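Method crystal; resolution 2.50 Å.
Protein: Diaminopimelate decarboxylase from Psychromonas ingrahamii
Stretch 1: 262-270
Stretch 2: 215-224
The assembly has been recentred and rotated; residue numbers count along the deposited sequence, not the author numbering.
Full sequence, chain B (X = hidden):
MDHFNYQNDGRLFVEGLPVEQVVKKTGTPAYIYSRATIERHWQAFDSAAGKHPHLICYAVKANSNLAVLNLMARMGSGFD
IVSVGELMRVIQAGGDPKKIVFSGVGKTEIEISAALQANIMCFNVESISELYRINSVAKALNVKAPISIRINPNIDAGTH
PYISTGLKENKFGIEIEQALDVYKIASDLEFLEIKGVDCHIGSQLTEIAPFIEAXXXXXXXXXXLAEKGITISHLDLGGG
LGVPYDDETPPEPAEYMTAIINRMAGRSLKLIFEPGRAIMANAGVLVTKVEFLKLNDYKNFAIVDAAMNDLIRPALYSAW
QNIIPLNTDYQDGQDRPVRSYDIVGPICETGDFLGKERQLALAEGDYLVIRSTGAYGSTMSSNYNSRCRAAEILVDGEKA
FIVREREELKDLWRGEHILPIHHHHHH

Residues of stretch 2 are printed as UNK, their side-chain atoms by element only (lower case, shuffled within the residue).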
# COMPACT_ATOMS: atom_id res chain seq x y z
N ASN B 262 -6.44 36.23 11.82
CA ASN B 262 -7.39 37.35 11.73
C ASN B 262 -8.69 36.92 12.43
O ASN B 262 -9.14 37.60 13.38
CB ASN B 262 -7.65 37.80 10.29
CG ASN B 262 -6.42 38.38 9.60
OD1 ASN B 262 -5.44 38.73 10.25
ND2 ASN B 262 -6.46 38.48 8.27
N ARG B 263 -9.25 35.77 12.05
CA ARG B 263 -10.50 35.27 12.75
C ARG B 263 -10.39 35.09 14.26
O ARG B 263 -11.41 34.98 14.96
CB ARG B 263 -11.05 33.95 12.15
CG ARG B 263 -12.20 34.06 11.18
CD ARG B 263 -13.40 34.88 11.67
NE ARG B 263 -14.18 34.24 12.73
CZ ARG B 263 -14.48 34.73 13.94
NH1 ARG B 263 -14.06 35.92 14.36
NH2 ARG B 263 -15.22 33.99 14.78
N MET B 264 -9.17 34.99 14.76
CA MET B 264 -8.91 34.87 16.21
C MET B 264 -8.94 36.21 16.91
O MET B 264 -8.78 36.28 18.15
CB MET B 264 -7.53 34.27 16.48
CG MET B 264 -7.41 32.80 16.17
SD MET B 264 -8.82 31.80 16.74
CE MET B 264 -8.45 31.34 18.42
N ALA B 265 -9.07 37.27 16.11
CA ALA B 265 -9.73 38.50 16.54
C ALA B 265 -9.06 39.06 17.79
O ALA B 265 -7.99 39.64 17.68
CB ALA B 265 -11.23 38.25 16.78
N GLY B 266 -9.67 38.83 18.95
CA GLY B 266 -9.03 39.11 20.24
C GLY B 266 -9.26 37.94 21.17
O GLY B 266 -10.04 38.05 22.12
N ARG B 267 -8.62 36.80 20.86
CA ARG B 267 -8.49 35.64 21.78
C ARG B 267 -7.04 35.24 22.03
O ARG B 267 -6.15 35.52 21.23
CB ARG B 267 -9.22 34.40 21.25
CG ARG B 267 -10.68 34.31 21.59
CD ARG B 267 -11.32 33.28 20.69
NE ARG B 267 -12.54 32.72 21.24
CZ ARG B 267 -13.75 32.88 20.73
NH1 ARG B 267 -13.94 33.60 19.62
NH2 ARG B 267 -14.78 32.30 21.35
N SER B 268 -6.83 34.55 23.14
CA SER B 268 -5.50 34.06 23.47
C SER B 268 -5.45 32.52 23.41
O SER B 268 -4.48 31.92 23.86
CB SER B 268 -5.08 34.60 24.84
OG SER B 268 -5.62 33.83 25.90
N LEU B 269 -6.49 31.90 22.85
CA LEU B 269 -6.60 30.43 22.77
C LEU B 269 -5.51 29.87 21.88
O LEU B 269 -5.27 30.37 20.77
CB LEU B 269 -7.95 30.01 22.23
CG LEU B 269 -8.22 28.50 22.41
CD1 LEU B 269 -8.31 28.08 23.86
CD2 LEU B 269 -9.49 28.12 21.70
N LYS B 270 -4.89 28.80 22.35
CA LYS B 270 -3.76 28.24 21.65
C LYS B 270 -4.21 27.45 20.44
O LYS B 270 -5.04 26.55 20.56
CB LYS B 270 -2.96 27.32 22.57
CG LYS B 270 -1.57 27.02 22.03
CD LYS B 270 -0.87 25.98 22.86
CE LYS B 270 0.61 25.96 22.57
NZ LYS B 270 1.27 24.86 23.31
N UNK B 215 -13.63 26.62 11.90
CA UNK B 215 -13.21 27.40 13.05
C UNK B 215 -14.38 28.09 13.78
O UNK B 215 -14.63 27.84 14.99
c UNK B 215 -12.18 28.43 12.60
c UNK B 215 -10.58 30.23 13.06
c UNK B 215 -11.30 28.72 14.90
c UNK B 215 -11.71 29.45 13.63
N UNK B 216 -15.12 28.91 13.04
CA UNK B 216 -16.32 29.58 13.57
C UNK B 216 -17.14 28.65 14.45
O UNK B 216 -17.43 28.97 15.59
c UNK B 216 -17.18 30.14 12.43
o UNK B 216 -15.50 31.86 12.25
o UNK B 216 -17.00 31.77 10.65
c UNK B 216 -16.52 31.34 11.73
N UNK B 217 -17.51 27.49 13.94
CA UNK B 217 -18.44 26.62 14.68
C UNK B 217 -17.81 25.99 15.86
O UNK B 217 -18.51 25.59 16.79
n UNK B 217 -22.47 26.27 10.48
c UNK B 217 -21.03 26.37 10.78
c UNK B 217 -19.31 26.14 12.44
c UNK B 217 -20.79 26.13 12.24
c UNK B 217 -18.96 25.52 13.79
N UNK B 218 -16.50 25.85 15.82
CA UNK B 218 -15.78 25.32 16.97
C UNK B 218 -15.60 26.39 18.08
O UNK B 218 -15.66 26.05 19.26
c UNK B 218 -15.14 22.30 16.21
c UNK B 218 -14.43 24.73 16.55
c UNK B 218 -13.09 23.17 15.11
c UNK B 218 -14.48 23.52 15.60
N UNK B 219 -15.42 27.65 17.69
CA UNK B 219 -15.38 28.75 18.66
C UNK B 219 -16.70 28.89 19.39
O UNK B 219 -16.74 28.91 20.61
c UNK B 219 -15.02 30.06 18.00
c UNK B 219 -13.61 30.09 17.40
c UNK B 219 -12.57 29.86 18.48
c UNK B 219 -13.33 31.38 16.67
N UNK B 220 -17.78 28.91 18.63
CA UNK B 220 -19.12 28.84 19.19
C UNK B 220 -19.19 27.72 20.21
O UNK B 220 -19.69 27.92 21.34
c UNK B 220 -21.51 28.13 18.67
c UNK B 220 -21.02 29.65 15.94
c UNK B 220 -20.19 28.61 18.09
c UNK B 220 -20.39 29.89 17.30
N UNK B 221 -18.72 26.54 19.83
CA UNK B 221 -18.77 25.38 20.74
C UNK B 221 -17.91 25.60 21.99
O UNK B 221 -18.26 25.12 23.07
c UNK B 221 -17.45 21.71 20.15
c UNK B 221 -18.31 24.10 20.04
c UNK B 221 -19.27 22.43 21.67
c UNK B 221 -18.02 22.89 20.94
N UNK B 222 -16.76 26.23 21.80
CA UNK B 222 -15.87 26.45 22.92
C UNK B 222 -16.57 27.31 23.96
O UNK B 222 -16.62 26.96 25.16
c UNK B 222 -14.59 27.14 22.48
c UNK B 222 -13.65 26.09 21.86
c UNK B 222 -12.52 26.69 21.06
c UNK B 222 -13.93 27.84 23.67
N UNK B 223 -17.15 28.41 23.47
CA UNK B 223 -17.93 29.32 24.30
C UNK B 223 -19.05 28.61 25.03
O UNK B 223 -19.17 28.72 26.25
o UNK B 223 -17.52 32.20 22.06
c UNK B 223 -17.29 31.36 22.95
o UNK B 223 -16.15 31.20 23.45
c UNK B 223 -18.43 30.48 23.45
N UNK B 224 -19.83 27.81 24.31
CA UNK B 224 -20.87 27.02 24.97
C UNK B 224 -20.29 26.15 26.06
O UNK B 224 -20.97 25.86 27.04
c UNK B 224 -22.54 27.10 23.08
c UNK B 224 -21.67 26.20 23.96
c UNK B 224 -23.70 27.71 23.87
c UNK B 224 -23.07 26.32 21.89

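Position 215 carries four side-chain carbons forked at the second. One arm of the fork lies 3.9 Å from CB of Arg263, and both end carbons lie 4.4 Å from SD of Met264. This is Leu215, a buried, purely apolar side chain suited to meeting a thioether and the aliphatic base of an arginine.

Position 216 has two carbons, the second bearing two oxygens. One oxygen sits 2.8 Å from NE of Arg263, so a carboxylate one methylene from the backbone answers the guanidinium: Asp216. The hydrogen bond from Arg263 NE to Asp216 OD1 is nearly straight, at 169°, while that from Arg263 NH2 to the same oxygen, at 3.3 Å, is weak.

Position 217 is a row of four carbons ending in nitrogen, which identifies Lys217. It does not touch stretch 1, and its amine is hydrogen-bonded elsewhere in the structure.

Position 218 again shows four carbons forked at the second. It is Leu218, buried but out of reach of stretch 1, as befits an apolar residue packed elsewhere.

Position 219 has the same four-carbon fork, now pointing toward stretch 1. One arm lies 3.7 Å from both NH2 of Arg263 and NH1 of Arg267; the other is 4.4 Å from CE of Met264. This is Leu219. Its CD2 lies over one face of the Arg267 guanidinium, where a methyl can pack without occupying the hydrogen-bonding edge.

Position 220 has four carbons forked at the first, one arm two carbons long: Ile220, exposed and directed away from stretch 1.

Position 221, four carbons forked at the second, is Leu221, buried and out of reach of stretch 1.

Position 222 repeats the fork at the first carbon. The end of its longer arm comes within 3.4 Å of CD2 of Leu269, a close apolar contact that suits Ile222.

Position 223 has two carbons, the second with two oxygens, which approach NH2 of Arg267 at 2.7 and 2.8 Å. It is Asp223, whose OD1 and OD2 accept weak hydrogen bonds from Arg267 NH2 within a salt bridge.

Position 224, four carbons forked at the second, is Leu224, exposed and without a partner in stretch 1.

The contact pairs one helical surface with an irregular segment. Leu215, Leu219 and Ile222 follow the helical repeat and present hydrocarbon to Met264, Leu269 and the arginines. Asp216 and Asp223, two turns apart, meet Arg263 and Arg267 at their guanidinium edges. Leu219, between these salt bridges, touches both arginines, joining charge pairing to apolar packing.

Stretch 2 (215-224) LDKLLILIDL
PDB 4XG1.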